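Local coordinates for protein endoglucanase E (Clostridium thermocellum, PDB 2WAO) that binds cellulose-derived chains in its active-site cleft and probably removes acetyl groups from plant cell-wall polysaccharides, as the esterase domain of a modular cellulase, at residues 91-99 and 147-155; 294-303 and 315-326. All coordinates share one frame; numbering follows the deposited sequence.

Interaction 1 of 2, residues 91-99 and 147-155; sequences LWKRTEASL and FTPKNENSY. With BGC (beta-D-glucopyranose), chain B.
A chi1 of -177° sets Trp-92 CG opposite the backbone N and beside the carbonyl carbon, directing the indole at Ser-154 and Tyr-155, while a chi1 of 61° holds Ser-154 OG between its backbone N and carbonyl carbon. Trp-92 NE1 donates to Ser-154 OG (2.9 Å) close to the ring plane, and that hydroxyl hands its proton to Arg-94 O at 2.8 Å. Ser-154 N grips the same carbonyl. Tyr-155 turns its ring edge onto the indole face with the planes at 88°, a T-shaped pair with Tyr-155 CD1 3.6 Å from Trp-92 CD2. The Arg-94 guanidinium lies flat over the Asn-153 side chain; NH2 donates in plane to Lys-150 O (3.1 Å) and salt-bridges Glu-139. Glu-152 OE1 accepts Glu-96 N (2.9 Å) from above the carboxylate. Glu-152 OE2 lies 2.5 Å from Glu-96 OE2, consistent with a proton on one acid; Ser-176 OG hydrogen-bonds Glu-96 OE2. Leu-99 CD1 meets the ring edge of Phe-147, a glycan-pocket residue, at CZ (4.0 Å). At this junction of beta domain and SGNH-type hydrolase, the end of strand 85-93, paired with strands 33-40 and 52-59, and the turn after it meet the loop from helix 131-134 to helix 158-165.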
loop_
_atom_site.group_PDB
_atom_site.type_symbol
_atom_site.label_atom_id
_atom_site.label_comp_id
_atom_site.label_asym_id
_atom_site.label_seq_id
_atom_site.Cartn_x
_atom_site.Cartn_y
_atom_site.Cartn_z
ATOM N N LEU A 91 -1.751 11.285 9.704
ATOM C CA LEU A 91 -3.133 10.760 9.583
ATOM C C LEU A 91 -3.156 9.728 8.440
ATOM O O LEU A 91 -2.920 10.080 7.279
ATOM C CB LEU A 91 -4.128 11.917 9.353
ATOM C CG LEU A 91 -5.586 11.539 9.138
ATOM C CD1 LEU A 91 -6.142 10.723 10.334
ATOM C CD2 LEU A 91 -6.464 12.792 8.872
ATOM N N TRP A 92 -3.447 8.462 8.757
ATOM C CA TRP A 92 -3.198 7.341 7.837
ATOM C C TRP A 92 -4.505 6.686 7.388
ATOM O O TRP A 92 -5.377 6.356 8.226
ATOM C CB TRP A 92 -2.315 6.310 8.553
ATOM C CG TRP A 92 -1.882 5.106 7.735
ATOM C CD1 TRP A 92 -2.629 3.983 7.427
ATOM C CD2 TRP A 92 -0.612 4.933 7.093
ATOM N NE1 TRP A 92 -1.891 3.142 6.634
ATOM C CE2 TRP A 92 -0.643 3.686 6.437
ATOM C CE3 TRP A 92 0.568 5.708 7.036
ATOM C CZ2 TRP A 92 0.463 3.178 5.725
ATOM C CZ3 TRP A 92 1.668 5.200 6.303
ATOM C CH2 TRP A 92 1.607 3.927 5.696
ATOM N N LYS A 93 -4.667 6.526 6.076
ATOM C CA LYS A 93 -5.835 5.861 5.536
ATOM C C LYS A 93 -5.559 4.339 5.610
ATOM O O LYS A 93 -4.713 3.777 4.868
ATOM C CB LYS A 93 -6.111 6.284 4.089
ATOM C CG LYS A 93 -7.407 5.654 3.535
ATOM C CD LYS A 93 -7.604 6.053 2.032
ATOM C CE LYS A 93 -9.031 5.755 1.547
ATOM N NZ LYS A 93 -9.210 4.381 0.896
ATOM N N ARG A 94 -6.231 3.676 6.528
ATOM C CA ARG A 94 -5.980 2.221 6.714
ATOM C C ARG A 94 -6.474 1.349 5.575
ATOM O O ARG A 94 -5.810 0.361 5.198
ATOM C CB ARG A 94 -6.653 1.758 7.996
ATOM C CG ARG A 94 -6.027 2.392 9.201
ATOM C CD ARG A 94 -6.957 2.239 10.447
ATOM N NE ARG A 94 -7.452 0.855 10.739
ATOM C CZ ARG A 94 -6.971 0.031 11.683
ATOM N NH1 ARG A 94 -5.888 0.333 12.417
ATOM N NH2 ARG A 94 -7.551 -1.143 11.888
ATOM N N THR A 95 -7.653 1.700 5.092
ATOM C CA THR A 95 -8.458 0.907 4.170
ATOM C C THR A 95 -8.147 1.191 2.697
ATOM O O THR A 95 -7.631 2.256 2.317
ATOM C CB THR A 95 -9.951 1.175 4.431
ATOM O OG1 THR A 95 -10.106 2.572 4.719
ATOM C CG2 THR A 95 -10.448 0.358 5.652
ATOM N N GLU A 96 -8.478 0.239 1.844
ATOM C CA GLU A 96 -8.068 0.305 0.440
ATOM C C GLU A 96 -8.980 1.163 -0.448
ATOM O O GLU A 96 -10.058 1.651 -0.027
ATOM C CB GLU A 96 -7.961 -1.105 -0.120
ATOM C CG GLU A 96 -9.327 -1.855 -0.073
ATOM C CD GLU A 96 -9.180 -3.270 -0.574
ATOM O OE1 GLU A 96 -9.101 -3.466 -1.813
ATOM O OE2 GLU A 96 -9.105 -4.187 0.301
ATOM N N ALA A 97 -8.531 1.325 -1.681
ATOM C CA ALA A 97 -9.164 2.242 -2.642
ATOM C C ALA A 97 -10.595 1.799 -2.934
ATOM O O ALA A 97 -11.514 2.646 -3.093
ATOM C CB ALA A 97 -8.318 2.300 -3.922
ATOM N N SER A 98 -10.812 0.486 -2.963
ATOM C CA SER A 98 -12.168 -0.010 -3.275
ATOM C C SER A 98 -13.221 0.414 -2.227
ATOM O O SER A 98 -14.425 0.371 -2.509
ATOM C CB SER A 98 -12.200 -1.530 -3.475
ATOM O OG SER A 98 -11.951 -2.190 -2.257
ATOM N N LEU A 99 -12.804 0.816 -1.031
ATOM C CA LEU A 99 -13.766 1.262 -0.012
ATOM C C LEU A 99 -14.120 2.769 -0.111
ATOM O O LEU A 99 -14.900 3.289 0.697
ATOM C CB LEU A 99 -13.284 0.928 1.395
ATOM C CG LEU A 99 -13.293 -0.558 1.684
ATOM C CD1 LEU A 99 -12.391 -0.903 2.859
ATOM C CD2 LEU A 99 -14.755 -1.092 1.905
ATOM N N PHE A 147 -14.025 -10.659 5.015
ATOM C CA PHE A 147 -13.497 -9.313 5.041
ATOM C C PHE A 147 -14.375 -8.355 5.843
ATOM O O PHE A 147 -15.597 -8.273 5.612
ATOM C CB PHE A 147 -13.384 -8.785 3.616
ATOM C CG PHE A 147 -12.816 -7.394 3.537
ATOM C CD1 PHE A 147 -11.430 -7.197 3.668
ATOM C CD2 PHE A 147 -13.640 -6.292 3.316
ATOM C CE1 PHE A 147 -10.869 -5.887 3.567
ATOM C CE2 PHE A 147 -13.098 -4.966 3.214
ATOM C CZ PHE A 147 -11.722 -4.776 3.354
ATOM N N THR A 148 -13.732 -7.614 6.739
ATOM C CA THR A 148 -14.354 -6.423 7.354
ATOM C C THR A 148 -13.395 -5.230 7.243
ATOM O O THR A 148 -12.190 -5.355 7.493
ATOM C CB THR A 148 -14.759 -6.668 8.818
ATOM O OG1 THR A 148 -13.611 -6.784 9.638
ATOM C CG2 THR A 148 -15.587 -7.989 8.972
ATOM N N PRO A 149 -13.906 -4.060 6.820
ATOM C CA PRO A 149 -13.034 -2.857 6.723
ATOM C C PRO A 149 -12.263 -2.556 8.010
ATOM O O PRO A 149 -11.082 -2.172 7.935
ATOM C CB PRO A 149 -14.032 -1.747 6.441
ATOM C CG PRO A 149 -15.105 -2.478 5.595
ATOM C CD PRO A 149 -15.277 -3.782 6.362
ATOM N N LYS A 150 -12.899 -2.757 9.180
ATOM C CA LYS A 150 -12.270 -2.453 10.455
ATOM C C LYS A 150 -10.986 -3.244 10.665
ATOM O O LYS A 150 -10.116 -2.794 11.402
ATOM C CB LYS A 150 -13.221 -2.730 11.641
ATOM C CG LYS A 150 -13.497 -4.235 11.936
ATOM C CD LYS A 150 -14.776 -4.410 12.791
ATOM C CE LYS A 150 -14.936 -5.830 13.311
ATOM N NZ LYS A 150 -15.032 -6.743 12.180
ATOM N N ASN A 151 -10.889 -4.421 10.042
ATOM C CA ASN A 151 -9.716 -5.291 10.271
ATOM C C ASN A 151 -8.576 -5.157 9.228
ATOM O O ASN A 151 -7.597 -5.941 9.211
ATOM C CB ASN A 151 -10.200 -6.743 10.397
ATOM C CG ASN A 151 -10.694 -7.064 11.818
ATOM O OD1 ASN A 151 -10.368 -6.357 12.780
ATOM N ND2 ASN A 151 -11.465 -8.124 11.939
ATOM N N GLU A 152 -8.705 -4.182 8.329
ATOM C CA GLU A 152 -7.698 -4.020 7.292
ATOM C C GLU A 152 -6.786 -2.880 7.710
ATOM O O GLU A 152 -7.122 -1.715 7.544
ATOM C CB GLU A 152 -8.387 -3.678 5.947
ATOM C CG GLU A 152 -7.422 -3.380 4.770
ATOM C CD GLU A 152 -8.195 -3.251 3.446
ATOM O OE1 GLU A 152 -8.980 -2.259 3.306
ATOM O OE2 GLU A 152 -8.014 -4.157 2.565
ATOM N N ASN A 153 -5.630 -3.208 8.247
ATOM C CA ASN A 153 -4.714 -2.192 8.719
ATOM C C ASN A 153 -3.428 -2.098 7.868
ATOM O O ASN A 153 -2.376 -2.712 8.204
ATOM C CB ASN A 153 -4.383 -2.435 10.205
ATOM C CG ASN A 153 -3.439 -1.408 10.764
ATOM O OD1 ASN A 153 -2.933 -1.548 11.898
ATOM N ND2 ASN A 153 -3.246 -0.327 10.033
ATOM N N SER A 154 -3.495 -1.256 6.819
ATOM C CA SER A 154 -2.310 -1.062 5.965
ATOM C C SER A 154 -1.096 -0.450 6.681
ATOM O O SER A 154 0.014 -0.549 6.167
ATOM C CB SER A 154 -2.618 -0.258 4.705
ATOM O OG SER A 154 -3.072 1.015 5.096
ATOM N N TYR A 155 -1.311 0.180 7.836
ATOM C CA TYR A 155 -0.164 0.716 8.612
ATOM C C TYR A 155 0.740 -0.440 9.052
ATOM O O TYR A 155 1.943 -0.244 9.233
ATOM C CB TYR A 155 -0.639 1.484 9.866
ATOM C CG TYR A 155 0.468 2.283 10.570
ATOM C CD1 TYR A 155 0.939 3.478 10.011
ATOM C CD2 TYR A 155 1.036 1.827 11.775
ATOM C CE1 TYR A 155 1.917 4.220 10.643
ATOM C CE2 TYR A 155 2.028 2.559 12.422
ATOM C CZ TYR A 155 2.444 3.760 11.852
ATOM O OH TYR A 155 3.410 4.493 12.472
HETATM C C2 BGC B . -12.737 -9.643 -4.001
HETATM C C3 BGC B . -12.912 -8.124 -3.892
HETATM C C4 BGC B . -13.709 -7.747 -2.640
HETATM C C5 BGC B . -13.000 -8.323 -1.430
HETATM C C6 BGC B . -13.652 -7.892 -0.104
HETATM C C1 BGC B . -12.254 -10.196 -2.665
HETATM O O2 BGC B . -11.840 -9.995 -5.046
HETATM O O3 BGC B . -13.464 -7.598 -5.081
HETATM O O4 BGC B . -13.727 -6.342 -2.498
HETATM O O5 BGC B . -13.077 -9.727 -1.615
HETATM O O6 BGC B . -14.760 -8.703 0.184
HETATM O O HOH W 1 -9.246 -0.578 8.963
#

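Interaction 2 of 2, residues 294-303 and 315-326; sequences VEFPQQDGST and THQLMAERLTAE. With BGC (beta-D-glucopyranose), chain C; FMT (formic acid), chain M.
This contact belongs to the alpha/beta core of the SGNH (GDSL-like) hydrolase fold: edge strand 291-295 of the parallel sheet runs out into a loop, and helix 313-331 packs back along both. Phe-296 is the main wedge. Met-319 CE sits over one ring face, 3.7 Å from the centroid and 18° off the ring normal, which makes a CH-pi contact; the sulfur lies farther out above the same face, giving a Met-aromatic pair. Val-294 CG1 covers the opposite face near the rim, and Leu-323 CB meets the edge at Phe-296 CE1 (4.1 Å). The Arg-322 chain leaves the helix with CG opposite the backbone N (chi1 177°) and bends at chi3, which brings CD to 3.3 Å from Glu-295 O. Pro-297 CD rests over the guanidinium face, 3.4 Å from Arg-322 NE. That NE donates nearly straight (158°) to O2 of a formic acid molecule, probably from the crystallisation liquor, with NE to O2 3.1 Å. Nearer the glycan site, Thr-303 OG1 and Thr-315 OG1 are 2.6 Å apart. Gln-299, a pocket residue, sends NE2 to Trp-309 O and to a glucose O6 of the bound chain. Its amide oxygen is linked to the helix through one water, which donates to Gln-299 OE1 (2.8 Å) and accepts from Thr-315 OG1 (2.6 Å).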
loop_
_atom_site.group_PDB
_atom_site.type_symbol
_atom_site.label_atom_id
_atom_site.label_comp_id
_atom_site.label_asym_id
_atom_site.label_seq_id
_atom_site.Cartn_x
_atom_site.Cartn_y
_atom_site.Cartn_z
ATOM N N VAL A 294 12.098 -12.042 -5.218
ATOM C CA VAL A 294 12.013 -12.313 -3.749
ATOM C C VAL A 294 10.881 -13.277 -3.485
ATOM O O VAL A 294 9.773 -13.101 -3.991
ATOM C CB VAL A 294 11.784 -11.024 -2.892
ATOM C CG1 VAL A 294 11.791 -11.329 -1.371
ATOM C CG2 VAL A 294 12.751 -9.888 -3.288
ATOM N N GLU A 295 11.169 -14.336 -2.732
ATOM C CA GLU A 295 10.093 -15.239 -2.287
ATOM C C GLU A 295 9.873 -15.155 -0.777
ATOM O O GLU A 295 10.830 -15.333 0.020
ATOM C CB GLU A 295 10.348 -16.686 -2.703
ATOM C CG GLU A 295 9.155 -17.570 -2.253
ATOM C CD GLU A 295 9.213 -19.024 -2.769
ATOM O OE1 GLU A 295 10.151 -19.342 -3.566
ATOM O OE2 GLU A 295 8.283 -19.803 -2.382
ATOM N N PHE A 296 8.629 -14.849 -0.385
ATOM C CA PHE A 296 8.218 -14.944 1.019
ATOM C C PHE A 296 7.747 -16.363 1.246
ATOM O O PHE A 296 6.811 -16.827 0.577
ATOM C CB PHE A 296 7.111 -13.945 1.327
ATOM C CG PHE A 296 7.449 -12.519 0.943
ATOM C CD1 PHE A 296 8.375 -11.787 1.692
ATOM C CD2 PHE A 296 6.783 -11.894 -0.120
ATOM C CE1 PHE A 296 8.653 -10.455 1.385
ATOM C CE2 PHE A 296 7.054 -10.573 -0.444
ATOM C CZ PHE A 296 7.986 -9.845 0.302
ATOM N N PRO A 297 8.421 -17.085 2.149
ATOM C CA PRO A 297 8.041 -18.478 2.379
ATOM C C PRO A 297 6.568 -18.576 2.732
ATOM O O PRO A 297 6.012 -17.717 3.442
ATOM C CB PRO A 297 8.898 -18.872 3.600
ATOM C CG PRO A 297 10.118 -18.049 3.403
ATOM C CD PRO A 297 9.568 -16.699 2.988
ATOM N N GLN A 298 5.937 -19.607 2.190
ATOM C CA GLN A 298 4.508 -19.833 2.402
ATOM C C GLN A 298 4.157 -19.815 3.898
ATOM O O GLN A 298 4.857 -20.410 4.719
ATOM C CB GLN A 298 4.182 -21.188 1.821
ATOM C CG GLN A 298 2.747 -21.530 1.905
ATOM C CD GLN A 298 2.476 -22.993 1.591
ATOM O OE1 GLN A 298 3.327 -23.730 1.060
ATOM N NE2 GLN A 298 1.284 -23.409 1.912
ATOM N N GLN A 299 3.084 -19.128 4.247
ATOM C CA GLN A 299 2.599 -19.132 5.637
ATOM C C GLN A 299 2.149 -20.574 5.959
ATOM O O GLN A 299 1.516 -21.236 5.136
ATOM C CB GLN A 299 1.471 -18.088 5.853
ATOM C CG GLN A 299 0.263 -18.318 4.999
ATOM C CD GLN A 299 -0.802 -17.194 5.014
ATOM O OE1 GLN A 299 -0.661 -16.144 5.686
ATOM N NE2 GLN A 299 -1.875 -17.426 4.245
ATOM N N ASP A 300 2.565 -21.080 7.115
ATOM C CA ASP A 300 2.241 -22.438 7.477
ATOM C C ASP A 300 1.310 -22.555 8.692
ATOM O O ASP A 300 1.039 -23.669 9.153
ATOM C CB ASP A 300 3.525 -23.252 7.685
ATOM C CG ASP A 300 4.410 -22.688 8.785
ATOM O OD1 ASP A 300 3.976 -21.785 9.558
ATOM O OD2 ASP A 300 5.552 -23.157 8.886
ATOM N N GLY A 301 0.797 -21.427 9.195
ATOM C CA GLY A 301 -0.049 -21.461 10.386
ATOM C C GLY A 301 0.667 -21.212 11.695
ATOM O O GLY A 301 0.033 -20.843 12.691
ATOM N N SER A 302 1.983 -21.369 11.694
ATOM C CA SER A 302 2.769 -21.100 12.899
ATOM C C SER A 302 2.787 -19.587 13.256
ATOM O O SER A 302 3.139 -19.217 14.394
ATOM C CB SER A 302 4.170 -21.651 12.765
ATOM O OG SER A 302 4.937 -20.762 11.981
ATOM N N THR A 303 2.386 -18.726 12.303
ATOM C CA THR A 303 2.238 -17.293 12.602
ATOM C C THR A 303 0.787 -16.814 12.508
ATOM O O THR A 303 0.513 -15.600 12.329
ATOM C CB THR A 303 3.145 -16.398 11.719
ATOM O OG1 THR A 303 2.951 -16.755 10.334
ATOM C CG2 THR A 303 4.628 -16.590 12.136
ATOM N N THR A 315 3.008 -12.410 10.257
ATOM C CA THR A 315 3.454 -12.807 8.927
ATOM C C THR A 315 3.913 -11.540 8.129
ATOM O O THR A 315 4.984 -11.572 7.511
ATOM C CB THR A 315 2.356 -13.556 8.184
ATOM O OG1 THR A 315 2.119 -14.845 8.815
ATOM C CG2 THR A 315 2.780 -13.802 6.702
ATOM N N HIS A 316 3.162 -10.440 8.219
ATOM C CA HIS A 316 3.603 -9.159 7.629
ATOM C C HIS A 316 4.960 -8.718 8.162
ATOM O O HIS A 316 5.803 -8.261 7.393
ATOM C CB HIS A 316 2.563 -8.049 7.818
ATOM C CG HIS A 316 1.403 -8.128 6.863
ATOM N ND1 HIS A 316 1.460 -7.606 5.585
ATOM C CD2 HIS A 316 0.142 -8.623 7.012
ATOM C CE1 HIS A 316 0.282 -7.746 4.994
ATOM N NE2 HIS A 316 -0.528 -8.391 5.823
ATOM N N GLN A 317 5.180 -8.888 9.474
ATOM C CA GLN A 317 6.447 -8.542 10.059
ATOM C C GLN A 317 7.579 -9.392 9.477
ATOM O O GLN A 317 8.582 -8.846 9.120
ATOM C CB GLN A 317 6.394 -8.586 11.594
ATOM C CG GLN A 317 5.495 -7.459 12.119
ATOM C CD GLN A 317 5.241 -7.549 13.597
ATOM O OE1 GLN A 317 4.872 -8.607 14.113
ATOM N NE2 GLN A 317 5.425 -6.429 14.300
ATOM N N LEU A 318 7.396 -10.703 9.377
ATOM C CA LEU A 318 8.404 -11.580 8.745
ATOM C C LEU A 318 8.725 -11.140 7.299
ATOM O O LEU A 318 9.880 -11.164 6.856
ATOM C CB LEU A 318 7.932 -13.035 8.716
ATOM C CG LEU A 318 7.866 -13.788 10.066
ATOM C CD1 LEU A 318 7.515 -15.234 9.808
ATOM C CD2 LEU A 318 9.216 -13.617 10.840
ATOM N N MET A 319 7.689 -10.819 6.553
ATOM C CA MET A 319 7.853 -10.364 5.162
ATOM C C MET A 319 8.667 -9.079 5.138
ATOM O O MET A 319 9.604 -8.908 4.322
ATOM C CB MET A 319 6.471 -10.146 4.566
ATOM C CG MET A 319 5.699 -11.396 4.293
ATOM S SD MET A 319 3.989 -11.012 3.691
ATOM C CE MET A 319 4.347 -10.484 2.044
ATOM N N ALA A 320 8.312 -8.173 6.035
ATOM C CA ALA A 320 9.003 -6.873 6.099
ATOM C C ALA A 320 10.499 -7.090 6.425
ATOM O O ALA A 320 11.329 -6.457 5.802
ATOM C CB ALA A 320 8.352 -5.956 7.124
ATOM N N GLU A 321 10.822 -8.011 7.336
ATOM C CA GLU A 321 12.244 -8.278 7.687
ATOM C C GLU A 321 12.998 -8.773 6.441
ATOM O O GLU A 321 14.146 -8.325 6.181
ATOM C CB GLU A 321 12.396 -9.283 8.851
ATOM C CG GLU A 321 11.785 -8.769 10.175
ATOM C CD GLU A 321 11.785 -9.808 11.297
ATOM O OE1 GLU A 321 12.683 -10.693 11.255
ATOM O OE2 GLU A 321 10.904 -9.740 12.220
ATOM N N ARG A 322 12.389 -9.708 5.701
ATOM C CA ARG A 322 13.001 -10.260 4.518
ATOM C C ARG A 322 13.199 -9.157 3.458
ATOM O O ARG A 322 14.320 -8.971 2.927
ATOM C CB ARG A 322 12.177 -11.427 3.980
ATOM C CG ARG A 322 12.707 -12.020 2.686
ATOM C CD ARG A 322 11.940 -13.251 2.301
ATOM N NE ARG A 322 11.890 -14.237 3.372
ATOM C CZ ARG A 322 12.822 -15.169 3.595
ATOM N NH1 ARG A 322 13.895 -15.254 2.823
ATOM N NH2 ARG A 322 12.686 -16.008 4.608
ATOM N N LEU A 323 12.127 -8.419 3.176
ATOM C CA LEU A 323 12.147 -7.434 2.088
ATOM C C LEU A 323 13.097 -6.240 2.397
ATOM O O LEU A 323 13.777 -5.704 1.477
ATOM C CB LEU A 323 10.731 -6.938 1.782
ATOM C CG LEU A 323 10.624 -5.862 0.684
ATOM C CD1 LEU A 323 11.081 -6.484 -0.694
ATOM C CD2 LEU A 323 9.188 -5.305 0.581
ATOM N N THR A 324 13.127 -5.847 3.672
ATOM C CA THR A 324 13.980 -4.757 4.155
ATOM C C THR A 324 15.418 -5.173 3.860
ATOM O O THR A 324 16.169 -4.355 3.329
ATOM C CB THR A 324 13.736 -4.413 5.674
ATOM O OG1 THR A 324 12.416 -3.849 5.800
ATOM C CG2 THR A 324 14.767 -3.358 6.211
ATOM N N ALA A 325 15.786 -6.416 4.211
ATOM C CA ALA A 325 17.174 -6.870 4.011
ATOM C C ALA A 325 17.530 -6.924 2.507
ATOM O O ALA A 325 18.639 -6.531 2.142
ATOM C CB ALA A 325 17.440 -8.208 4.711
ATOM N N GLU A 326 16.620 -7.397 1.641
ATOM C CA GLU A 326 16.823 -7.410 0.166
ATOM C C GLU A 326 17.090 -5.985 -0.418
ATOM O O GLU A 326 18.045 -5.734 -1.178
ATOM C CB GLU A 326 15.566 -7.991 -0.516
ATOM C CG GLU A 326 15.277 -9.511 -0.289
ATOM C CD GLU A 326 16.313 -10.475 -0.919
ATOM O OE1 GLU A 326 17.029 -10.093 -1.865
ATOM O OE2 GLU A 326 16.392 -11.630 -0.454
HETATM C C2 BGC C . -1.172 -24.476 3.528
HETATM C C3 BGC C . -2.507 -23.750 3.642
HETATM C C4 BGC C . -3.470 -24.199 2.550
HETATM C C5 BGC C . -3.515 -25.720 2.453
HETATM C C6 BGC C . -4.414 -26.167 1.307
HETATM C C1 BGC C . -1.380 -25.977 3.363
HETATM O O1 BGC C . -0.133 -26.604 3.161
HETATM O O2 BGC C . -0.403 -24.232 4.684
HETATM O O3 BGC C . -2.296 -22.359 3.540
HETATM O O4 BGC C . -4.403 -23.863 2.673
HETATM O O5 BGC C . -2.211 -26.217 2.249
HETATM O O6 BGC C . -4.076 -27.484 0.932
HETATM C C FMT M . 8.076 -14.192 5.234
HETATM O O1 FMT M . 7.105 -14.835 4.743
HETATM O O2 FMT M . 9.124 -13.764 4.671
HETATM O O HOH W 2 -0.424 -15.391 8.331
#

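Interaction 1 is complete well before residue 294, where interaction 2 starts. Their centres are 21 Å apart and their nearest atoms about 6 Å, so they are separate contacts. Interaction 1 joins two domains, the antiparallel beta domain and the hydrolase, whereas interaction 2 lies wholly within the hydrolase, at the edge of its parallel sheet. Helix 158-165 links them: it follows segment 147-155 and, through Tyr-158, Ile-161 and Thr-162, packs against helix 313-331. Each contact also supplies glycan-pocket residues, Phe-147 from the first and Gln-298 and Gln-299 from the second, so the domain junction and the loop leaving the sheet edge both contribute to the sugar-binding cleft.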